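Local coordinates for protein iron aquisition yersiniabactin synthesis enzyme, YbtT (Escherichia coli, PDB 6BA9) that acts as a low-specificity type II thioesterase, hydrolysing thioesters and so maintaining production of the metallophore yersiniabactin in its mixed nonribosomal peptide and polyketide pathway, at residues I63-A67 with Q94-T99; C100-E104 with C183-T188; E126-S130 with E140-I144; A87-M91 with H226-I230; P5-N11 with Q37-L43. The protein carries 1 engineered substitution. One frame throughout, in Å; residues are numbered along the deposited sequence.

Interaction 1: I63-A67 with Q94-T99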
# COMPACT_ATOMS: atom_id res chain seq x y z
N ILE A 63 10.63 3.42 4.37
CA ILE A 63 9.72 2.30 4.17
C ILE A 63 9.98 1.21 5.21
O ILE A 63 9.04 0.64 5.78
CB ILE A 63 9.85 1.76 2.73
CG1 ILE A 63 9.43 2.81 1.70
CG2 ILE A 63 9.07 0.44 2.57
CD1 ILE A 63 7.97 3.33 1.86
N THR A 64 11.24 0.86 5.43
CA THR A 64 11.53 -0.24 6.34
C THR A 64 11.17 0.12 7.79
O THR A 64 10.76 -0.76 8.56
CB THR A 64 12.99 -0.73 6.19
OG1 THR A 64 13.88 0.38 6.31
CG2 THR A 64 13.21 -1.40 4.85
N GLN A 65 11.30 1.39 8.17
CA GLN A 65 10.87 1.82 9.51
C GLN A 65 9.35 1.67 9.66
O GLN A 65 8.85 1.19 10.69
CB GLN A 65 11.26 3.27 9.78
CG GLN A 65 12.71 3.49 10.10
CD GLN A 65 13.03 4.96 10.24
OE1 GLN A 65 12.12 5.80 10.38
NE2 GLN A 65 14.32 5.29 10.21
N LEU A 66 8.59 2.11 8.66
CA LEU A 66 7.15 1.92 8.69
C LEU A 66 6.78 0.45 8.81
O LEU A 66 5.88 0.07 9.57
CB LEU A 66 6.53 2.52 7.43
CG LEU A 66 6.51 4.05 7.37
CD1 LEU A 66 6.23 4.52 5.94
CD2 LEU A 66 5.46 4.62 8.31
N ALA A 67 7.47 -0.41 8.04
CA ALA A 67 7.20 -1.84 8.05
C ALA A 67 7.52 -2.47 9.40
O ALA A 67 6.82 -3.38 9.85
CB ALA A 67 8.05 -2.51 6.97
N GLN A 94 5.16 -1.27 -1.05
CA GLN A 94 6.51 -1.42 -0.53
C GLN A 94 6.47 -1.73 0.95
O GLN A 94 7.18 -2.61 1.44
CB GLN A 94 7.33 -0.16 -0.78
CG GLN A 94 7.44 0.26 -2.25
CD GLN A 94 7.91 1.68 -2.42
OE1 GLN A 94 7.67 2.53 -1.56
NE2 GLN A 94 8.56 1.96 -3.53
N VAL A 95 5.63 -1.01 1.69
CA VAL A 95 5.48 -1.27 3.12
C VAL A 95 4.89 -2.65 3.36
O VAL A 95 5.36 -3.38 4.25
CB VAL A 95 4.66 -0.17 3.82
CG1 VAL A 95 4.50 -0.50 5.30
CG2 VAL A 95 5.34 1.19 3.67
N ALA A 96 3.87 -3.04 2.59
CA ALA A 96 3.26 -4.35 2.76
C ALA A 96 4.27 -5.45 2.50
O ALA A 96 4.32 -6.43 3.26
CB ALA A 96 2.07 -4.49 1.80
N PHE A 97 5.08 -5.31 1.45
CA PHE A 97 6.13 -6.28 1.16
C PHE A 97 7.12 -6.40 2.31
O PHE A 97 7.42 -7.51 2.78
CB PHE A 97 6.84 -5.86 -0.13
CG PHE A 97 8.07 -6.66 -0.44
CD1 PHE A 97 7.98 -8.00 -0.75
CD2 PHE A 97 9.30 -6.06 -0.46
CE1 PHE A 97 9.13 -8.72 -1.08
CE2 PHE A 97 10.44 -6.77 -0.78
CZ PHE A 97 10.35 -8.10 -1.08
N GLU A 98 7.64 -5.26 2.79
CA GLU A 98 8.64 -5.31 3.86
C GLU A 98 8.03 -5.80 5.17
O GLU A 98 8.71 -6.49 5.95
CB GLU A 98 9.32 -3.94 4.01
CG GLU A 98 10.21 -3.53 2.84
CD GLU A 98 11.48 -4.33 2.73
OE1 GLU A 98 11.87 -5.00 3.71
OE2 GLU A 98 12.08 -4.30 1.63
N THR A 99 6.76 -5.50 5.42
CA THR A 99 6.06 -6.05 6.58
C THR A 99 5.93 -7.55 6.47
O THR A 99 6.18 -8.29 7.43
CB THR A 99 4.69 -5.39 6.71
OG1 THR A 99 4.84 -3.97 6.87
CG2 THR A 99 3.92 -5.92 7.92

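Interaction 2: C100-E104 with C183-T188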
# COMPACT_ATOMS: atom_id res chain seq x y z
N CYS A 100 5.55 -8.02 5.28
CA CYS A 100 5.41 -9.45 5.05
C CYS A 100 6.73 -10.15 5.23
O CYS A 100 6.78 -11.25 5.80
CB CYS A 100 4.85 -9.68 3.64
SG CYS A 100 4.23 -11.36 3.35
N ARG A 101 7.82 -9.52 4.79
CA ARG A 101 9.16 -10.08 4.98
C ARG A 101 9.44 -10.33 6.46
O ARG A 101 9.87 -11.42 6.85
CB ARG A 101 10.19 -9.13 4.38
CG ARG A 101 11.65 -9.52 4.48
CD ARG A 101 12.51 -8.83 3.38
NE ARG A 101 13.88 -8.64 3.85
CZ ARG A 101 14.57 -7.50 3.84
NH1 ARG A 101 14.04 -6.38 3.35
NH2 ARG A 101 15.81 -7.48 4.31
N LEU A 102 9.16 -9.34 7.30
CA LEU A 102 9.41 -9.49 8.73
C LEU A 102 8.53 -10.58 9.34
O LEU A 102 9.00 -11.40 10.13
CB LEU A 102 9.18 -8.16 9.46
CG LEU A 102 10.15 -7.04 9.08
CD1 LEU A 102 9.73 -5.73 9.68
CD2 LEU A 102 11.60 -7.36 9.51
N LEU A 103 7.24 -10.62 8.99
CA LEU A 103 6.33 -11.59 9.58
C LEU A 103 6.68 -13.01 9.15
O LEU A 103 6.64 -13.95 9.96
CB LEU A 103 4.89 -11.27 9.22
CG LEU A 103 4.39 -9.98 9.84
CD1 LEU A 103 2.98 -9.76 9.36
CD2 LEU A 103 4.44 -10.01 11.36
N GLU A 104 7.03 -13.18 7.88
CA GLU A 104 7.44 -14.50 7.38
C GLU A 104 8.69 -14.97 8.09
O GLU A 104 8.77 -16.14 8.52
CB GLU A 104 7.65 -14.42 5.85
CG GLU A 104 7.91 -15.72 5.17
CD GLU A 104 7.96 -15.54 3.66
OE1 GLU A 104 7.07 -14.87 3.11
OE2 GLU A 104 8.93 -16.04 3.07
N CYS A 183 18.27 -10.20 -0.73
CA CYS A 183 17.71 -11.06 0.31
C CYS A 183 16.95 -12.21 -0.34
O CYS A 183 16.70 -12.20 -1.55
CB CYS A 183 16.76 -10.30 1.22
SG CYS A 183 15.32 -9.71 0.31
N PRO A 184 16.56 -13.20 0.46
CA PRO A 184 15.81 -14.32 -0.09
C PRO A 184 14.46 -13.88 -0.61
O PRO A 184 13.87 -12.91 -0.10
CB PRO A 184 15.65 -15.27 1.11
CG PRO A 184 16.78 -14.91 2.02
CD PRO A 184 16.93 -13.43 1.87
N PRO A 185 13.91 -14.56 -1.60
CA PRO A 185 12.56 -14.25 -2.06
C PRO A 185 11.56 -14.61 -0.98
O PRO A 185 11.80 -15.46 -0.12
CB PRO A 185 12.39 -15.15 -3.29
CG PRO A 185 13.28 -16.31 -3.02
CD PRO A 185 14.47 -15.75 -2.28
N LEU A 186 10.43 -13.93 -1.02
CA LEU A 186 9.36 -14.22 -0.08
C LEU A 186 8.56 -15.41 -0.55
O LEU A 186 8.32 -15.57 -1.75
CB LEU A 186 8.44 -13.01 0.04
CG LEU A 186 9.02 -11.77 0.72
CD1 LEU A 186 7.88 -10.82 1.10
CD2 LEU A 186 9.82 -12.14 1.97
N ARG A 187 8.17 -16.26 0.39
CA ARG A 187 7.39 -17.45 0.09
C ARG A 187 5.91 -17.29 0.32
O ARG A 187 5.13 -18.15 -0.11
CB ARG A 187 7.93 -18.64 0.88
CG ARG A 187 9.24 -19.15 0.32
CD ARG A 187 10.44 -18.56 1.03
NE ARG A 187 11.70 -18.90 0.37
CZ ARG A 187 12.89 -18.84 0.97
NH1 ARG A 187 12.98 -18.49 2.25
NH2 ARG A 187 13.99 -19.15 0.29
N THR A 188 5.48 -16.21 0.97
CA THR A 188 4.05 -15.98 1.13
C THR A 188 3.39 -15.89 -0.24
O THR A 188 3.88 -15.16 -1.12
CB THR A 188 3.85 -14.66 1.88
OG1 THR A 188 4.35 -14.76 3.23
CG2 THR A 188 2.37 -14.27 1.94
O HOH W 1 11.84 -15.18 2.72

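Interaction 3: E126-S130 with E140-I144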
# COMPACT_ATOMS: atom_id res chain seq x y z
N GLU A 126 8.95 5.79 -12.66
CA GLU A 126 9.27 6.66 -13.78
C GLU A 126 9.06 8.13 -13.43
O GLU A 126 9.81 8.98 -13.91
CB GLU A 126 8.54 6.21 -15.04
CG GLU A 126 9.16 4.92 -15.61
CD GLU A 126 8.48 4.38 -16.86
OE1 GLU A 126 7.65 3.44 -16.75
OE2 GLU A 126 8.79 4.90 -17.96
N ARG A 127 8.11 8.44 -12.54
CA ARG A 127 7.89 9.79 -12.06
C ARG A 127 8.54 9.94 -10.69
O ARG A 127 8.35 9.09 -9.82
CB ARG A 127 6.39 10.07 -11.93
CG ARG A 127 6.06 11.54 -11.66
CD ARG A 127 4.67 11.72 -11.12
NE ARG A 127 3.60 11.26 -12.02
CZ ARG A 127 3.04 12.01 -12.96
NH1 ARG A 127 3.48 13.24 -13.19
NH2 ARG A 127 2.04 11.50 -13.67
N GLN A 128 9.31 11.01 -10.53
CA GLN A 128 10.05 11.28 -9.30
C GLN A 128 9.78 12.72 -8.87
O GLN A 128 9.84 13.64 -9.70
CB GLN A 128 11.54 11.10 -9.56
CG GLN A 128 11.94 9.70 -9.90
CD GLN A 128 11.99 8.82 -8.70
OE1 GLN A 128 12.56 9.20 -7.66
NE2 GLN A 128 11.40 7.63 -8.81
N LEU A 129 9.48 12.91 -7.58
CA LEU A 129 9.09 14.20 -7.02
C LEU A 129 10.07 14.82 -6.04
O LEU A 129 10.07 16.03 -5.88
CB LEU A 129 7.76 14.07 -6.27
CG LEU A 129 6.48 14.08 -7.11
CD1 LEU A 129 6.36 12.81 -7.93
CD2 LEU A 129 5.25 14.24 -6.25
N SER A 130 10.87 14.00 -5.33
CA SER A 130 11.54 14.50 -4.12
C SER A 130 12.57 15.57 -4.40
O SER A 130 12.90 16.35 -3.50
CB SER A 130 12.26 13.36 -3.40
OG SER A 130 11.36 12.49 -2.80
N GLU A 140 3.42 17.96 -10.05
CA GLU A 140 3.46 16.51 -10.22
C GLU A 140 2.34 15.83 -9.45
O GLU A 140 1.70 14.91 -9.98
CB GLU A 140 4.82 15.95 -9.77
CG GLU A 140 6.01 16.40 -10.62
CD GLU A 140 5.91 15.98 -12.06
OE1 GLU A 140 5.64 14.79 -12.32
OE2 GLU A 140 6.06 16.83 -12.96
N LEU A 141 2.08 16.26 -8.21
CA LEU A 141 0.99 15.68 -7.43
C LEU A 141 -0.35 15.85 -8.12
O LEU A 141 -1.17 14.93 -8.15
CB LEU A 141 0.90 16.33 -6.06
CG LEU A 141 1.93 16.08 -5.00
CD1 LEU A 141 1.56 16.94 -3.83
CD2 LEU A 141 1.90 14.62 -4.62
N ILE A 142 -0.61 17.05 -8.65
CA ILE A 142 -1.87 17.28 -9.33
C ILE A 142 -1.98 16.38 -10.54
O ILE A 142 -3.02 15.76 -10.80
CB ILE A 142 -2.01 18.78 -9.69
CG1 ILE A 142 -2.19 19.61 -8.42
CG2 ILE A 142 -3.19 18.99 -10.63
CD1 ILE A 142 -1.97 21.10 -8.66
N ASP A 143 -0.88 16.25 -11.30
CA ASP A 143 -0.87 15.36 -12.46
C ASP A 143 -1.18 13.92 -12.07
O ASP A 143 -1.94 13.24 -12.76
CB ASP A 143 0.46 15.44 -13.21
CG ASP A 143 0.43 14.71 -14.53
OD1 ASP A 143 -0.66 14.65 -15.16
OD2 ASP A 143 1.47 14.23 -14.96
N ILE A 144 -0.62 13.44 -10.95
CA ILE A 144 -0.93 12.08 -10.51
C ILE A 144 -2.43 11.89 -10.36
O ILE A 144 -2.99 10.86 -10.75
CB ILE A 144 -0.17 11.75 -9.20
CG1 ILE A 144 1.34 11.64 -9.47
CG2 ILE A 144 -0.66 10.43 -8.62
CD1 ILE A 144 2.18 11.67 -8.19

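Interaction 4: A87-M91 with H226-I230. Engineered in segment 87-91: A90 (natural residue Ser).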
# COMPACT_ATOMS: atom_id res chain seq x y z
N ALA A 87 -1.99 -6.10 2.06
CA ALA A 87 -2.12 -5.47 0.76
C ALA A 87 -1.57 -4.06 0.80
O ALA A 87 -1.57 -3.40 1.85
CB ALA A 87 -3.58 -5.40 0.34
N GLY A 88 -1.11 -3.56 -0.34
CA GLY A 88 -0.71 -2.17 -0.45
C GLY A 88 -0.71 -1.72 -1.88
O GLY A 88 -0.50 -2.52 -2.80
N HIS A 89 -0.95 -0.42 -2.07
CA HIS A 89 -0.96 0.21 -3.39
C HIS A 89 0.12 1.28 -3.44
O HIS A 89 0.22 2.12 -2.53
CB HIS A 89 -2.33 0.86 -3.66
CG HIS A 89 -2.49 1.36 -5.06
ND1 HIS A 89 -2.57 0.52 -6.16
CD2 HIS A 89 -2.58 2.62 -5.54
CE1 HIS A 89 -2.75 1.25 -7.25
NE2 HIS A 89 -2.74 2.52 -6.90
N ALA A 90 0.92 1.25 -4.50
CA ALA A 90 1.99 2.23 -4.73
C ALA A 90 2.94 2.19 -3.53
O ALA A 90 3.43 1.09 -3.20
CB ALA A 90 1.41 3.59 -5.12
N MET A 91 3.20 3.29 -2.84
CA MET A 91 4.07 3.25 -1.66
C MET A 91 3.64 2.15 -0.71
O MET A 91 4.48 1.51 -0.05
CB MET A 91 4.01 4.59 -0.92
CG MET A 91 4.58 4.60 0.47
SD MET A 91 4.39 6.24 1.19
CE MET A 91 5.08 5.95 2.80
N HIS A 226 -4.64 5.18 -11.93
CA HIS A 226 -3.83 4.88 -10.74
C HIS A 226 -4.68 4.70 -9.49
O HIS A 226 -4.25 4.04 -8.54
CB HIS A 226 -2.79 5.99 -10.48
CG HIS A 226 -1.82 5.67 -9.38
ND1 HIS A 226 -1.00 4.56 -9.42
CD2 HIS A 226 -1.55 6.29 -8.21
CE1 HIS A 226 -0.26 4.52 -8.32
NE2 HIS A 226 -0.58 5.56 -7.57
N PHE A 227 -5.88 5.27 -9.44
CA PHE A 227 -6.71 5.15 -8.25
C PHE A 227 -7.74 4.03 -8.35
O PHE A 227 -8.73 4.02 -7.61
CB PHE A 227 -7.31 6.52 -7.89
CG PHE A 227 -6.24 7.51 -7.50
CD1 PHE A 227 -5.67 7.45 -6.24
CD2 PHE A 227 -5.73 8.40 -8.42
CE1 PHE A 227 -4.65 8.32 -5.88
CE2 PHE A 227 -4.72 9.27 -8.06
CZ PHE A 227 -4.18 9.23 -6.80
N TYR A 228 -7.48 3.03 -9.19
CA TYR A 228 -8.39 1.90 -9.33
C TYR A 228 -8.75 1.20 -8.01
O TYR A 228 -9.86 0.68 -7.91
CB TYR A 228 -7.89 0.89 -10.40
CG TYR A 228 -6.60 0.16 -10.08
CD1 TYR A 228 -6.58 -0.92 -9.20
CD2 TYR A 228 -5.41 0.54 -10.67
CE1 TYR A 228 -5.39 -1.59 -8.91
CE2 TYR A 228 -4.21 -0.13 -10.39
CZ TYR A 228 -4.22 -1.18 -9.51
OH TYR A 228 -3.03 -1.80 -9.25
N PRO A 229 -7.90 1.14 -6.97
CA PRO A 229 -8.36 0.45 -5.76
C PRO A 229 -9.60 1.07 -5.15
O PRO A 229 -10.40 0.37 -4.51
CB PRO A 229 -7.15 0.51 -4.82
CG PRO A 229 -5.98 0.59 -5.76
CD PRO A 229 -6.47 1.50 -6.88
N ILE A 230 -9.74 2.38 -5.30
CA ILE A 230 -10.87 3.14 -4.77
C ILE A 230 -11.96 3.29 -5.81
O ILE A 230 -13.12 2.95 -5.57
CB ILE A 230 -10.37 4.50 -4.24
CG1 ILE A 230 -9.44 4.27 -3.04
CG2 ILE A 230 -11.54 5.40 -3.87
CD1 ILE A 230 -8.53 5.46 -2.74

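Interaction 5: P5-N11 with Q37-L43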
# COMPACT_ATOMS: atom_id res chain seq x y z
N PRO A 5 -9.95 0.14 11.93
CA PRO A 5 -10.89 -0.78 11.29
C PRO A 5 -11.81 -0.06 10.32
O PRO A 5 -12.33 1.02 10.61
CB PRO A 5 -11.68 -1.34 12.48
CG PRO A 5 -11.64 -0.25 13.48
CD PRO A 5 -10.29 0.39 13.34
N LEU A 6 -12.00 -0.66 9.13
CA LEU A 6 -12.96 -0.16 8.15
C LEU A 6 -14.17 -1.08 8.03
O LEU A 6 -15.31 -0.60 7.98
CB LEU A 6 -12.32 0.01 6.77
CG LEU A 6 -11.15 0.99 6.62
CD1 LEU A 6 -10.73 1.13 5.17
CD2 LEU A 6 -11.49 2.36 7.19
N TRP A 7 -13.95 -2.39 7.95
CA TRP A 7 -15.03 -3.37 7.95
C TRP A 7 -14.82 -4.37 9.07
O TRP A 7 -13.69 -4.84 9.28
CB TRP A 7 -15.09 -4.23 6.67
CG TRP A 7 -15.19 -3.54 5.37
CD1 TRP A 7 -15.65 -2.28 5.11
CD2 TRP A 7 -14.79 -4.08 4.11
NE1 TRP A 7 -15.56 -2.01 3.78
CE2 TRP A 7 -15.03 -3.10 3.14
CE3 TRP A 7 -14.25 -5.30 3.72
CZ2 TRP A 7 -14.75 -3.30 1.79
CZ3 TRP A 7 -13.95 -5.50 2.39
CH2 TRP A 7 -14.21 -4.50 1.44
N PRO A 8 -15.88 -4.78 9.76
CA PRO A 8 -15.79 -5.95 10.61
C PRO A 8 -15.96 -7.20 9.76
O PRO A 8 -16.52 -7.17 8.66
CB PRO A 8 -16.99 -5.77 11.54
CG PRO A 8 -18.01 -5.17 10.63
CD PRO A 8 -17.26 -4.26 9.69
N ALA A 9 -15.44 -8.32 10.27
CA ALA A 9 -15.70 -9.58 9.60
C ALA A 9 -17.20 -9.86 9.63
O ALA A 9 -17.91 -9.46 10.56
CB ALA A 9 -14.96 -10.71 10.31
N ARG A 10 -17.69 -10.53 8.60
CA ARG A 10 -19.08 -10.95 8.60
C ARG A 10 -19.22 -12.35 8.05
O ARG A 10 -18.28 -12.94 7.49
CB ARG A 10 -19.98 -9.97 7.83
CG ARG A 10 -19.77 -9.99 6.34
CD ARG A 10 -20.73 -9.04 5.64
NE ARG A 10 -20.62 -9.07 4.20
CZ ARG A 10 -21.19 -8.19 3.39
NH1 ARG A 10 -21.90 -7.19 3.90
NH2 ARG A 10 -21.04 -8.28 2.08
N ASN A 11 -20.42 -12.89 8.21
CA ASN A 11 -20.80 -14.19 7.68
C ASN A 11 -19.91 -15.32 8.20
O ASN A 11 -19.70 -16.31 7.50
CB ASN A 11 -20.85 -14.19 6.15
CG ASN A 11 -21.91 -13.27 5.61
OD1 ASN A 11 -22.88 -12.96 6.31
ND2 ASN A 11 -21.73 -12.82 4.38
N GLN A 37 -19.42 -2.84 2.33
CA GLN A 37 -18.52 -3.97 2.52
C GLN A 37 -18.57 -4.88 1.29
O GLN A 37 -19.63 -5.40 0.93
CB GLN A 37 -18.90 -4.72 3.79
CG GLN A 37 -18.03 -5.92 4.07
CD GLN A 37 -17.99 -6.28 5.54
OE1 GLN A 37 -18.69 -5.69 6.37
NE2 GLN A 37 -17.16 -7.25 5.88
N LEU A 38 -17.42 -5.07 0.65
CA LEU A 38 -17.34 -5.79 -0.61
C LEU A 38 -16.79 -7.21 -0.50
O LEU A 38 -16.72 -7.92 -1.51
CB LEU A 38 -16.52 -4.99 -1.62
CG LEU A 38 -17.11 -3.62 -1.93
CD1 LEU A 38 -16.20 -2.76 -2.78
CD2 LEU A 38 -18.46 -3.78 -2.64
N ALA A 39 -16.41 -7.63 0.70
CA ALA A 39 -15.97 -9.00 0.95
C ALA A 39 -16.17 -9.23 2.44
O ALA A 39 -16.31 -8.29 3.21
CB ALA A 39 -14.50 -9.22 0.57
N ASP A 40 -16.19 -10.51 2.84
CA ASP A 40 -16.59 -10.85 4.20
C ASP A 40 -15.46 -10.75 5.24
O ASP A 40 -15.74 -10.86 6.45
CB ASP A 40 -17.18 -12.26 4.21
CG ASP A 40 -18.53 -12.34 3.50
OD1 ASP A 40 -19.11 -11.30 3.15
OD2 ASP A 40 -18.98 -13.48 3.28
N CYS A 41 -14.22 -10.56 4.82
CA CYS A 41 -13.12 -10.43 5.76
C CYS A 41 -13.25 -9.12 6.53
O CYS A 41 -13.85 -8.16 6.06
CB CYS A 41 -11.79 -10.39 4.99
SG CYS A 41 -11.69 -9.15 3.67
N ALA A 42 -12.66 -9.10 7.73
CA ALA A 42 -12.35 -7.83 8.37
C ALA A 42 -11.37 -7.08 7.48
O ALA A 42 -10.57 -7.69 6.76
CB ALA A 42 -11.74 -8.06 9.75
N LEU A 43 -11.48 -5.76 7.49
CA LEU A 43 -10.62 -4.88 6.71
C LEU A 43 -10.15 -3.73 7.59
O LEU A 43 -10.97 -3.04 8.21
CB LEU A 43 -11.37 -4.28 5.52
CG LEU A 43 -10.63 -3.23 4.69
CD1 LEU A 43 -9.38 -3.79 4.00
CD2 LEU A 43 -11.56 -2.65 3.63
O HOH W 2 -20.35 -10.75 0.90

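Interaction 1: I63-A67 with Q94-T99
Two helices of the alpha/beta-hydrolase fold cross here: the start of helix 63-77 lies against the middle of helix 91-105, the short axes 8.3 Å apart at closest approach and crossing at -58°. The packing is apolar in the main. V95, in the t rotamer, spreads its two methyls over different partners: CG2 lies 3.8 Å from I63 CD1 and 4.1 Å from L66 CD1, while CG1 is 4.4 Å from A67 CB. I63 has both chi angles in the m well, which lays CD1 beside V95 and 3.5 Å from Q94 OE1, an oxygen already engaged by T172; its other branch, CG2, is 4.1 Å from E98 CG. L66, m then t, directs CD1 at V95. The backbones come nearest at A67, whose CA is 4.6 Å from that of T99; the CB of A67 sits 3.5 Å from E98 CB. With chi1 and chi2 both m, the E98 carboxylate lies at the rim of the contact, OE1 paired with R101 and OE2 bonded to Y175 and Y177. T64, in the p rotamer, turns OG1 to S62 and keeps its methyl CG2 4.0 Å from E98 OE1. T99 adopts m, which returns its hydroxyl to its own helix: OG1 donates to V95 O at 2.7 Å while resting 3.4 Å from A67 CA.

Interaction 2: C100-E104 with C183-T188
A loop-to-helix contact built on carboxylate-backbone hydrogen bonds, with a small apolar flank, joins the later part of helix 91-105 to the irregular chain that leads into strand 190-195. E104 does most of the work. Extended through two t angles, it places its carboxylate across the backbone at 187-188: E104 OE2 accepts from R187 N at 2.8 Å, and E104 OE1 accepts from T188 N at 3.0 Å and from T188 OG1 at 2.7 Å. Water 1 adds a further link, donating to E104 OE2 (3.1 Å) and to P185 O (2.9 Å). One helical turn before E104, C100 and R101 receive L186, whose CD2 is 3.7 Å from R101 CA and whose CD1 is 4.1 Å from C100 CB. C183 SG lies over one face of the R101 guanidinium, 4.0 Å from NE, while the charge of R101 is paired with E98. L186 is also bonded through its backbone to W212 and S214. With E104 binding the consecutive amides of R187 and T188, the arrangement is a helix-to-loop packing beside the parallel strand 190-195 of the alpha/beta-hydrolase sheet.

Interaction 3: E126-S130 with E140-I144
Charge dominates the outer half of this contact. R127 reaches from the loop to helix 134-144 and bridges two acids one turn apart: NH1 bonds E140 OE1 at 2.8 Å and D143 OD2 at 2.9 Å, and NH2 adds a bond to D143 OD2 at 3.1 Å. The salt-bridge network extends further, since R127 NE also pairs with E200, and D143 with R199. Both segments belong to the excursion between strands 112-116 and 190-195, the place where alpha/beta-hydrolase thioesterases carry their helical lid, so the network joins the presumed lid to R199 and E200 in the loop after strand 190-195. Van der Waals contact fills the inner half. I144 CG1 lies over one face of the R127 guanidinium, 3.4 Å from NE. L129, with chi1 m and chi2 p, brings CG to 3.7 Å from E140 CB, CD2 to 3.7 Å from L141 CD2 and CD1 to 4.3 Å from I144 CD1. L129 and L141 also share F169 of helix 155-174 as a neighbour.

Interaction 4: A87-M91 with H226-I230
The contact lies at what is, by fold and sequence motif, probably the active site of an alpha/beta hydrolase: strand 84-89 ends in the nucleophile elbow, and the 226-230 segment brings in a histidine. The deposited A90 is an engineered substitution for the serine of the Gly-X-Ser-X-Gly motif. Its backbone still has the strained turn of the elbow, phi 58° and psi -124°, at the N-cap of helix 91-105. H226, bonded through ND1 to D198, fits the histidine of a Ser-His-Asp catalytic triad, as in related thioesterases. H89, the residue before the elbow position, binds the two segments together. H89 NE2 donates to H226 O at 2.7 Å, while ND1 is engaged by S116, so both ring nitrogens are held. P229 covers one face of the H89 imidazole in a CH-pi contact, CG 3.5 Å from the ring centroid and 16° off the normal. The ring edge of H89 points at the face of Y228 in a T-shaped pair, centroids 5.0 Å apart and planes at 84°; the Y228 hydroxyl in turn bonds S116. H89 and H226 meet obliquely, centroids 4.7 Å apart, with H89 NE2 3.5 Å from H226 CE1. Across the remaining gap, the methyl carbon CB of A90 lies 3.7 Å from H226 NE2.

Interaction 5: P5-N11 with Q37-L43
At the apolar centre of this antiparallel edge of the alpha/beta-hydrolase sheet, strand 3-7 on strand 42-46, W7 is sandwiched between pieces of the 37-43 segment: L43 CD2 sits 3.5 Å from the centroid of its six-membered ring, and on the opposite face Q37 CA lies 3.9 Å from that of the five-membered ring, both CH-pi contacts. L38 CB approaches W7 CH2 at 3.9 Å, and L6 CD1 lies 4.2 Å from L43 CD2. W33, which accepts the indole NE1 through its backbone oxygen, and F237 of helix 233-243 complete the surroundings of the ring. W7 and L43 form a hydrogen-bonded pair, L43 N to W7 O at 3.0 Å and W7 N to L43 O at 3.1 Å. A classic beta bulge interrupts it, because L6 N also donates to L43 O, at 2.8 Å. Beyond the pair the chains run on as loops. Q37 NE2 donates to P8 O at 2.9 Å and to A39 O at 3.0 Å, while R10 N donates to D40 O at 2.9 Å. The D40 carboxylate anchors the exposed end: OD1 forms a salt bridge with R10 NE, 2.9 Å, and OD2 accepts a hydrogen bond from N11 ND2 at 3.0 Å. Water 2 closes the corner, 2.8 Å from R10 NH2 and donating to D40 OD1 at 2.6 Å.

Interactions 1 and 4 are the buried pair, and they touch: M91, the residue after the engineered position, packs on I63 and L66. Interaction 1 is helix-on-helix apolar packing, whereas interaction 4 relies on rings and a buried hydrogen bond. Helix 91-105 serves both interactions 1 and 2; further along it, nearer the surface, the chemistry turns to a carboxylate binding backbone amides, with F97 meeting L186 between them. Interactions 3 and 5 lie on opposite sides of the chain's centre and both place salt bridges toward solvent, one in the presumed lid, the other at the sheet edge. Interaction 3 still meets the active-site region, I144 packing on F227 and H226.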